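Local coordinates for uncharacterized protein (Bacteroides dorei DSM 17855, PDB 5TGF) that probably acts as a serine hydrolase of the beta-lactamase and penicillin-binding-protein kind and binds calcium, although its natural substrate is not established, at residues D73-S78 with V161-E166; K85-F90 with M152-R157; P169-L174 with L179-S184. One frame throughout, in Å; residues are numbered along the deposited sequence.

Interaction 1 of 3, residues D73-S78 with V161-E166; sequences DRTDLS and VAMGKE
Thr75 lies against the last turn of helix 150-163, where its methyl and hydroxyl meet different atoms. Thr75 CG2 is 3.7 Å from the selenium SE of Met163, a selenomethionine, and also 3.7 Å from the backbone O of Ala162. On the other branch, Thr75 OG1 stands 3.9 Å from Ala162 CB. Leu77 extends the patch, its CB approaching Ala162 CB at 4.1 Å, so that the small alanine methyl faces both residues.

In Met163 the bend at chi2 (-71°) brings SE to the threonine methyl and the bend at chi3 turns CE onward; the two side chains cross at roughly a right angle. Beyond the selenium, Met163 also packs on Leu170 of helix 167-179. The contact is van der Waals packing, with no polar bond between the two segments, and its one strongly polar side-chain atom, Thr75 OG1, is satisfied along its own chain. It accepts from Leu77 N at 3.2 Å with an N-H...O angle of 149°, which makes residues 75-77 an ST turn, and it also bonds to Val71 O one helical turn back.

This turn follows directly on helix 60-74 in the helical part of the beta-lactamase-like fold. Thr75 and Leu77, with Val72, are calcium ligands in a structure of this protein, although no calcium is bound to the chain here. Valine and leucine can offer a metal only backbone oxygen, which is consistent with a site built largely on the curve of the main chain.

Further out, Val71 touches Leu77, Ala162 and Met163 from within helix 60-74, and Trp86 covers Leu77 and Ala162. Helix 150-163 ends just past the contact, at Gly164, whose positive phi breaks the helical course; its N makes a weak bond, 3.4 Å, to Val161 O.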
# COMPACT_ATOMS: atom_id res chain seq x y z
N ASP A 73 5.21 16.52 -6.32
CA ASP A 73 6.55 17.05 -6.53
C ASP A 73 6.66 17.96 -7.78
O ASP A 73 7.51 18.85 -7.81
CB ASP A 73 7.58 15.91 -6.61
CG ASP A 73 7.87 15.26 -5.25
OD1 ASP A 73 7.40 15.77 -4.20
OD2 ASP A 73 8.54 14.21 -5.21
N ARG A 74 5.86 17.70 -8.80
CA ARG A 74 5.97 18.33 -10.14
C ARG A 74 4.92 19.42 -10.46
O ARG A 74 4.97 20.01 -11.54
CB ARG A 74 5.84 17.27 -11.23
CG ARG A 74 7.06 16.40 -11.42
CD ARG A 74 6.70 15.19 -12.27
NE ARG A 74 7.86 14.39 -12.61
CZ ARG A 74 8.51 13.62 -11.75
NH1 ARG A 74 8.11 13.51 -10.49
NH2 ARG A 74 9.56 12.93 -12.17
N THR A 75 3.92 19.60 -9.61
CA THR A 75 2.77 20.46 -9.93
C THR A 75 2.41 21.27 -8.69
O THR A 75 3.03 21.15 -7.65
CB THR A 75 1.54 19.64 -10.35
OG1 THR A 75 1.13 18.82 -9.25
CG2 THR A 75 1.83 18.77 -11.58
N ASP A 76 1.39 22.12 -8.80
CA ASP A 76 0.83 22.84 -7.66
C ASP A 76 -0.07 21.96 -6.76
O ASP A 76 -0.55 22.41 -5.74
CB ASP A 76 0.02 24.04 -8.18
CG ASP A 76 -0.48 24.96 -7.06
OD1 ASP A 76 0.34 25.47 -6.27
OD2 ASP A 76 -1.69 25.20 -7.00
N LEU A 77 -0.27 20.70 -7.13
CA LEU A 77 -0.99 19.75 -6.25
C LEU A 77 -0.25 19.60 -4.94
O LEU A 77 0.98 19.48 -4.93
CB LEU A 77 -1.13 18.38 -6.93
CG LEU A 77 -1.98 17.38 -6.15
CD1 LEU A 77 -3.45 17.82 -6.07
CD2 LEU A 77 -1.87 16.02 -6.82
N SER A 78 -0.98 19.67 -3.83
CA SER A 78 -0.38 19.61 -2.51
C SER A 78 -1.21 18.71 -1.58
O SER A 78 -2.41 18.59 -1.74
CB SER A 78 -0.25 21.01 -1.92
OG SER A 78 -0.35 21.01 -0.50
N VAL A 161 -5.87 15.14 -13.07
CA VAL A 161 -6.18 16.50 -13.47
C VAL A 161 -4.95 17.41 -13.39
O VAL A 161 -4.70 18.20 -14.29
CB VAL A 161 -7.38 17.04 -12.67
CG1 VAL A 161 -7.61 18.54 -12.90
CG2 VAL A 161 -8.61 16.26 -13.08
N ALA A 162 -4.12 17.23 -12.38
CA ALA A 162 -2.95 18.07 -12.21
C ALA A 162 -1.92 17.84 -13.31
O ALA A 162 -1.21 18.80 -13.72
CB ALA A 162 -2.35 17.85 -10.84
N MSE A 163 -1.85 16.62 -13.83
CA MSE A 163 -0.92 16.28 -14.89
C MSE A 163 -1.49 16.29 -16.29
O MSE A 163 -0.75 16.14 -17.26
CB MSE A 163 -0.37 14.86 -14.67
CG MSE A 163 0.40 14.72 -13.37
SE MSE A 163 2.11 15.68 -13.55
CE MSE A 163 3.03 14.50 -14.81
N GLY A 164 -2.81 16.33 -16.42
CA GLY A 164 -3.46 16.14 -17.72
C GLY A 164 -3.24 14.78 -18.34
O GLY A 164 -3.17 14.65 -19.57
N LYS A 165 -3.21 13.73 -17.51
CA LYS A 165 -2.82 12.40 -17.97
C LYS A 165 -3.45 11.34 -17.03
O LYS A 165 -3.55 11.57 -15.84
CB LYS A 165 -1.29 12.26 -17.93
CG LYS A 165 -0.71 11.22 -18.83
CD LYS A 165 0.83 11.35 -18.90
CE LYS A 165 1.41 10.08 -19.50
NZ LYS A 165 2.90 10.11 -19.70
N GLU A 166 -3.82 10.19 -17.56
CA GLU A 166 -4.51 9.18 -16.75
C GLU A 166 -3.52 8.45 -15.82
O GLU A 166 -2.30 8.46 -16.03
CB GLU A 166 -5.29 8.22 -17.64
CG GLU A 166 -6.58 8.82 -18.19
CD GLU A 166 -7.58 7.76 -18.60
OE1 GLU A 166 -7.36 7.13 -19.64
OE2 GLU A 166 -8.53 7.48 -17.84

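Interaction 2 of 3, residues K85-F90 with M152-R157; sequences KWLPQF and MQIAGR
Leu87 turns its fork toward Arg157 because CG lies opposite the carbonyl carbon, beside the backbone N (chi1 -48°). Arg157 meets it with CG swung opposite its own N (chi1 -178°), and the arginine chain then bends at chi2 (62°), close to the leucine. As a result both leucine methyls bear on one methylene: Leu87 CD2 is 3.9 Å from Arg157 CG, and Leu87 CD1 is 4.0 Å from the same carbon. The near equality of these distances shows that the fork spans CG instead of touching it with a single branch.

Leu87 CD1 has a second neighbour, Ile154 CG2, at 4.1 Å. The other branch of Ile154 runs on in extended form and delivers CD1 to the Phe90 ring carbons CE2 (3.9 Å) and CZ (4.0 Å). The approach is oblique, and the methyl is almost equally far from the two ring carbons. Ile154 thus serves both aromatic and aliphatic partners, with one branch for each.

Leu87 and Phe90 are spaced by a 3-10 turn in which Phe90 N bonds to Leu87 O at 2.9 Å, and both side chains point toward the helix. Ile154 and Arg157 are likewise three residues apart, on one face of helix 150-163. The arginine contributes only its aliphatic part here: its NH1 forms a salt bridge with Glu160, one turn further along.

Around this buried patch, Phe90 also packs on Val129 of helix 125-133, and Ile154 on Leu103 of helix 100-103. The arrangement is plain hydrophobic docking of the loop after helix 83-86 onto one helix flank, within the helical part of a serine beta-lactamase-like fold.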
# COMPACT_ATOMS: atom_id res chain seq x y z
N LYS A 85 -10.78 22.10 -5.16
CA LYS A 85 -9.79 22.91 -5.87
C LYS A 85 -9.47 22.33 -7.24
O LYS A 85 -9.22 23.07 -8.20
CB LYS A 85 -8.52 23.05 -5.05
CG LYS A 85 -7.35 23.67 -5.80
CD LYS A 85 -6.12 23.84 -4.92
CE LYS A 85 -4.94 24.30 -5.75
NZ LYS A 85 -3.64 24.22 -5.03
N TRP A 86 -9.45 21.01 -7.33
CA TRP A 86 -9.04 20.33 -8.54
C TRP A 86 -10.21 19.73 -9.30
O TRP A 86 -10.13 19.66 -10.50
CB TRP A 86 -7.98 19.26 -8.23
CG TRP A 86 -6.65 19.86 -7.81
CD1 TRP A 86 -6.25 20.15 -6.54
CD2 TRP A 86 -5.63 20.38 -8.68
NE1 TRP A 86 -5.02 20.76 -6.57
CE2 TRP A 86 -4.63 20.92 -7.86
CE3 TRP A 86 -5.49 20.46 -10.06
CZ2 TRP A 86 -3.47 21.50 -8.38
CZ3 TRP A 86 -4.33 21.03 -10.58
CH2 TRP A 86 -3.34 21.53 -9.74
N LEU A 87 -11.26 19.29 -8.60
CA LEU A 87 -12.41 18.64 -9.22
C LEU A 87 -13.68 19.47 -8.95
O LEU A 87 -14.41 19.21 -7.98
CB LEU A 87 -12.63 17.21 -8.70
CG LEU A 87 -11.39 16.32 -8.66
CD1 LEU A 87 -11.72 14.92 -8.13
CD2 LEU A 87 -10.81 16.23 -10.05
N PRO A 88 -13.94 20.48 -9.80
CA PRO A 88 -14.99 21.44 -9.45
C PRO A 88 -16.41 20.86 -9.40
O PRO A 88 -17.28 21.47 -8.77
CB PRO A 88 -14.84 22.54 -10.51
CG PRO A 88 -14.09 21.91 -11.63
CD PRO A 88 -13.19 20.89 -10.99
N GLN A 89 -16.63 19.68 -9.96
CA GLN A 89 -17.91 19.04 -9.78
C GLN A 89 -18.22 18.71 -8.32
O GLN A 89 -19.37 18.43 -7.99
CB GLN A 89 -18.06 17.79 -10.70
CG GLN A 89 -17.33 16.53 -10.25
CD GLN A 89 -17.58 15.29 -11.13
OE1 GLN A 89 -16.72 14.41 -11.25
NE2 GLN A 89 -18.77 15.21 -11.73
N PHE A 90 -17.22 18.77 -7.43
CA PHE A 90 -17.46 18.53 -5.99
C PHE A 90 -17.90 19.78 -5.20
O PHE A 90 -18.20 19.66 -4.03
CB PHE A 90 -16.20 17.94 -5.32
CG PHE A 90 -16.03 16.46 -5.54
CD1 PHE A 90 -15.67 15.95 -6.77
CD2 PHE A 90 -16.23 15.57 -4.49
CE1 PHE A 90 -15.54 14.58 -6.96
CE2 PHE A 90 -16.09 14.20 -4.67
CZ PHE A 90 -15.75 13.71 -5.90
N MSE A 152 -9.41 6.75 -2.35
CA MSE A 152 -8.17 6.80 -3.13
C MSE A 152 -8.46 6.97 -4.59
O MSE A 152 -7.60 7.44 -5.33
CB MSE A 152 -7.25 5.61 -2.83
CG MSE A 152 -6.69 5.84 -1.42
SE MSE A 152 -5.47 4.37 -0.95
CE MSE A 152 -4.35 4.31 -2.54
N GLN A 153 -9.65 6.57 -5.05
CA GLN A 153 -10.06 6.87 -6.44
C GLN A 153 -10.10 8.35 -6.68
O GLN A 153 -9.64 8.83 -7.71
CB GLN A 153 -11.41 6.26 -6.80
CG GLN A 153 -11.52 4.78 -6.61
CD GLN A 153 -10.74 4.01 -7.64
OE1 GLN A 153 -9.54 3.77 -7.48
NE2 GLN A 153 -11.42 3.60 -8.70
N ILE A 154 -10.64 9.08 -5.72
CA ILE A 154 -10.70 10.54 -5.80
C ILE A 154 -9.29 11.13 -5.79
O ILE A 154 -8.98 11.99 -6.63
CB ILE A 154 -11.52 11.13 -4.65
CG1 ILE A 154 -12.95 10.58 -4.66
CG2 ILE A 154 -11.53 12.65 -4.71
CD1 ILE A 154 -13.79 11.19 -3.56
N ALA A 155 -8.44 10.66 -4.88
CA ALA A 155 -7.04 11.09 -4.82
C ALA A 155 -6.34 10.89 -6.15
O ALA A 155 -5.65 11.80 -6.64
CB ALA A 155 -6.28 10.35 -3.70
N GLY A 156 -6.51 9.70 -6.73
CA GLY A 156 -5.94 9.43 -8.03
C GLY A 156 -6.43 10.38 -9.13
O GLY A 156 -5.66 10.78 -9.99
N ARG A 157 -7.73 10.70 -9.12
CA ARG A 157 -8.31 11.60 -10.11
C ARG A 157 -7.74 13.02 -9.96
O ARG A 157 -7.55 13.72 -10.96
CB ARG A 157 -9.82 11.63 -10.00
CG ARG A 157 -10.54 12.50 -11.03
CD ARG A 157 -10.32 12.06 -12.44
NE ARG A 157 -10.88 13.05 -13.38
CZ ARG A 157 -10.34 13.40 -14.53
NH1 ARG A 157 -9.24 12.83 -14.98
NH2 ARG A 157 -10.93 14.34 -15.26

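Interaction 3 of 3, residues P169-L174 with L179-S184; sequences PLFQEL and LGMTHS
The CA atoms of Gln172 and Ser184 come within 8.4 Å of each other; helix 167-179 ends in a Schellman motif at Gly180, whose positive phi turns the chain back alongside its own helix. The returning loop meets Phe171 and Gln172 in this plain helix-to-loop packing of the beta-lactamase-like fold.

Phe171 is touched at its edge: Met181 CE, the methyl of a selenomethionine, lies 3.9 Å from CZ in the ring plane, while Ser184 CB is 3.9 Å from CE2. The ring also makes an edge-to-face pair with Phe186 and packs on Val63 and Val67 of helix 60-74. Ser184 OG bonds to Asp209 and Thr205, while CB and the carbonyl O face the helix.

Gln172, bent at chi2 (-62°), brings NE2 to Ser184 O at 2.8 Å with an N-H...O angle of 153°. The carbonyl oxygen lies almost in the amide plane, although NE2 is tilted 24° from the carbonyl plane. NE2 also bonds to Glu168 OE2. Water 1 lies 3.1 Å from Gln172 OE1 and 2.7 Å from Met181 O, and accepts from Ser184 N at 3.2 Å.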
# COMPACT_ATOMS: atom_id res chain seq x y z
N PRO A 169 -1.01 5.51 -17.06
CA PRO A 169 0.15 6.04 -17.77
C PRO A 169 1.08 6.85 -16.87
O PRO A 169 2.31 6.75 -17.03
CB PRO A 169 -0.47 6.95 -18.84
CG PRO A 169 -1.82 6.45 -19.05
CD PRO A 169 -2.25 5.68 -17.83
N LEU A 170 0.52 7.56 -15.90
CA LEU A 170 1.34 8.25 -14.91
C LEU A 170 2.22 7.31 -14.10
O LEU A 170 3.39 7.59 -13.85
CB LEU A 170 0.49 9.10 -13.97
CG LEU A 170 -0.08 10.38 -14.57
CD1 LEU A 170 -1.05 10.95 -13.56
CD2 LEU A 170 1.06 11.38 -14.88
N PHE A 171 1.66 6.18 -13.68
CA PHE A 171 2.44 5.20 -12.95
C PHE A 171 3.64 4.75 -13.77
O PHE A 171 4.73 4.62 -13.24
CB PHE A 171 1.58 3.99 -12.59
CG PHE A 171 2.36 2.82 -12.08
CD1 PHE A 171 3.25 2.95 -11.02
CD2 PHE A 171 2.18 1.56 -12.63
CE1 PHE A 171 3.98 1.86 -10.57
CE2 PHE A 171 2.91 0.49 -12.20
CZ PHE A 171 3.80 0.64 -11.14
N GLN A 172 3.42 4.48 -15.06
CA GLN A 172 4.49 3.99 -15.91
C GLN A 172 5.52 5.12 -16.12
O GLN A 172 6.70 4.87 -16.05
CB GLN A 172 3.96 3.50 -17.26
CG GLN A 172 2.97 2.31 -17.18
CD GLN A 172 3.57 1.05 -16.56
OE1 GLN A 172 4.78 0.81 -16.62
NE2 GLN A 172 2.70 0.20 -16.03
N GLU A 173 5.06 6.33 -16.35
CA GLU A 173 5.99 7.44 -16.64
C GLU A 173 6.84 7.81 -15.41
O GLU A 173 8.07 7.91 -15.51
CB GLU A 173 5.23 8.65 -17.17
CG GLU A 173 6.13 9.87 -17.39
CD GLU A 173 5.35 11.17 -17.57
OE1 GLU A 173 4.11 11.12 -17.74
OE2 GLU A 173 6.00 12.24 -17.55
N LEU A 174 6.21 7.93 -14.25
CA LEU A 174 6.82 8.54 -13.07
C LEU A 174 7.47 7.57 -12.08
O LEU A 174 8.33 7.96 -11.30
CB LEU A 174 5.75 9.35 -12.32
CG LEU A 174 5.13 10.52 -13.06
CD1 LEU A 174 4.13 11.24 -12.19
CD2 LEU A 174 6.21 11.50 -13.54
N LEU A 179 12.35 3.28 -12.56
CA LEU A 179 12.86 2.19 -11.71
C LEU A 179 13.12 0.87 -12.43
O LEU A 179 13.62 -0.08 -11.83
CB LEU A 179 11.92 1.95 -10.52
CG LEU A 179 11.86 3.12 -9.53
CD1 LEU A 179 10.87 2.84 -8.42
CD2 LEU A 179 13.23 3.48 -8.95
N GLY A 180 12.74 0.76 -13.70
CA GLY A 180 12.87 -0.48 -14.42
C GLY A 180 11.91 -1.57 -13.99
O GLY A 180 12.21 -2.76 -14.11
N MSE A 181 10.73 -1.17 -13.48
CA MSE A 181 9.66 -2.12 -13.20
C MSE A 181 8.99 -2.43 -14.53
O MSE A 181 8.37 -1.56 -15.12
CB MSE A 181 8.66 -1.52 -12.21
CG MSE A 181 9.26 -1.31 -10.81
SE MSE A 181 8.02 -0.14 -9.80
CE MSE A 181 6.63 -1.44 -9.34
N THR A 182 9.10 -3.65 -15.03
CA THR A 182 8.60 -3.92 -16.40
C THR A 182 7.38 -4.79 -16.51
O THR A 182 6.87 -4.99 -17.62
CB THR A 182 9.69 -4.54 -17.29
OG1 THR A 182 10.19 -5.70 -16.65
CG2 THR A 182 10.80 -3.49 -17.51
N HIS A 183 6.87 -5.30 -15.39
CA HIS A 183 5.71 -6.16 -15.45
C HIS A 183 4.63 -5.74 -14.44
O HIS A 183 3.98 -6.59 -13.87
CB HIS A 183 6.14 -7.61 -15.15
CG HIS A 183 7.12 -8.16 -16.13
ND1 HIS A 183 8.47 -8.29 -15.85
CD2 HIS A 183 6.97 -8.58 -17.41
CE1 HIS A 183 9.09 -8.77 -16.91
NE2 HIS A 183 8.21 -8.94 -17.88
N SER A 184 4.50 -4.44 -14.19
CA SER A 184 3.52 -3.95 -13.23
C SER A 184 2.45 -3.09 -13.88
O SER A 184 2.73 -2.36 -14.84
CB SER A 184 4.21 -3.15 -12.13
OG SER A 184 5.08 -3.99 -11.40
O HOH W 1 5.81 -2.00 -15.72

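Interactions 1 and 2 share helix 150-163 and have centres about 12 Å apart. Trp86 joins them, its O lying 3.7 Å from Val161 CG1, and a salt bridge runs from Asp76 OD2 to Lys85 NZ at 2.9 Å. Interaction 3, centred about 17 Å from interaction 1, connects to it through the Lys165-Glu173 salt bridge and through Arg74 NE, 3.5 Å from Leu174 CD2. Interactions 2 and 3 do not touch (nearest atoms about 6 Å apart). Of the three, interaction 1 holds residues that bind calcium in a structure of this protein, although none is bound here. Just before helix 60-74 lies Ser58, with Lys61 in its first turn, a possibly catalytic SxxK pair.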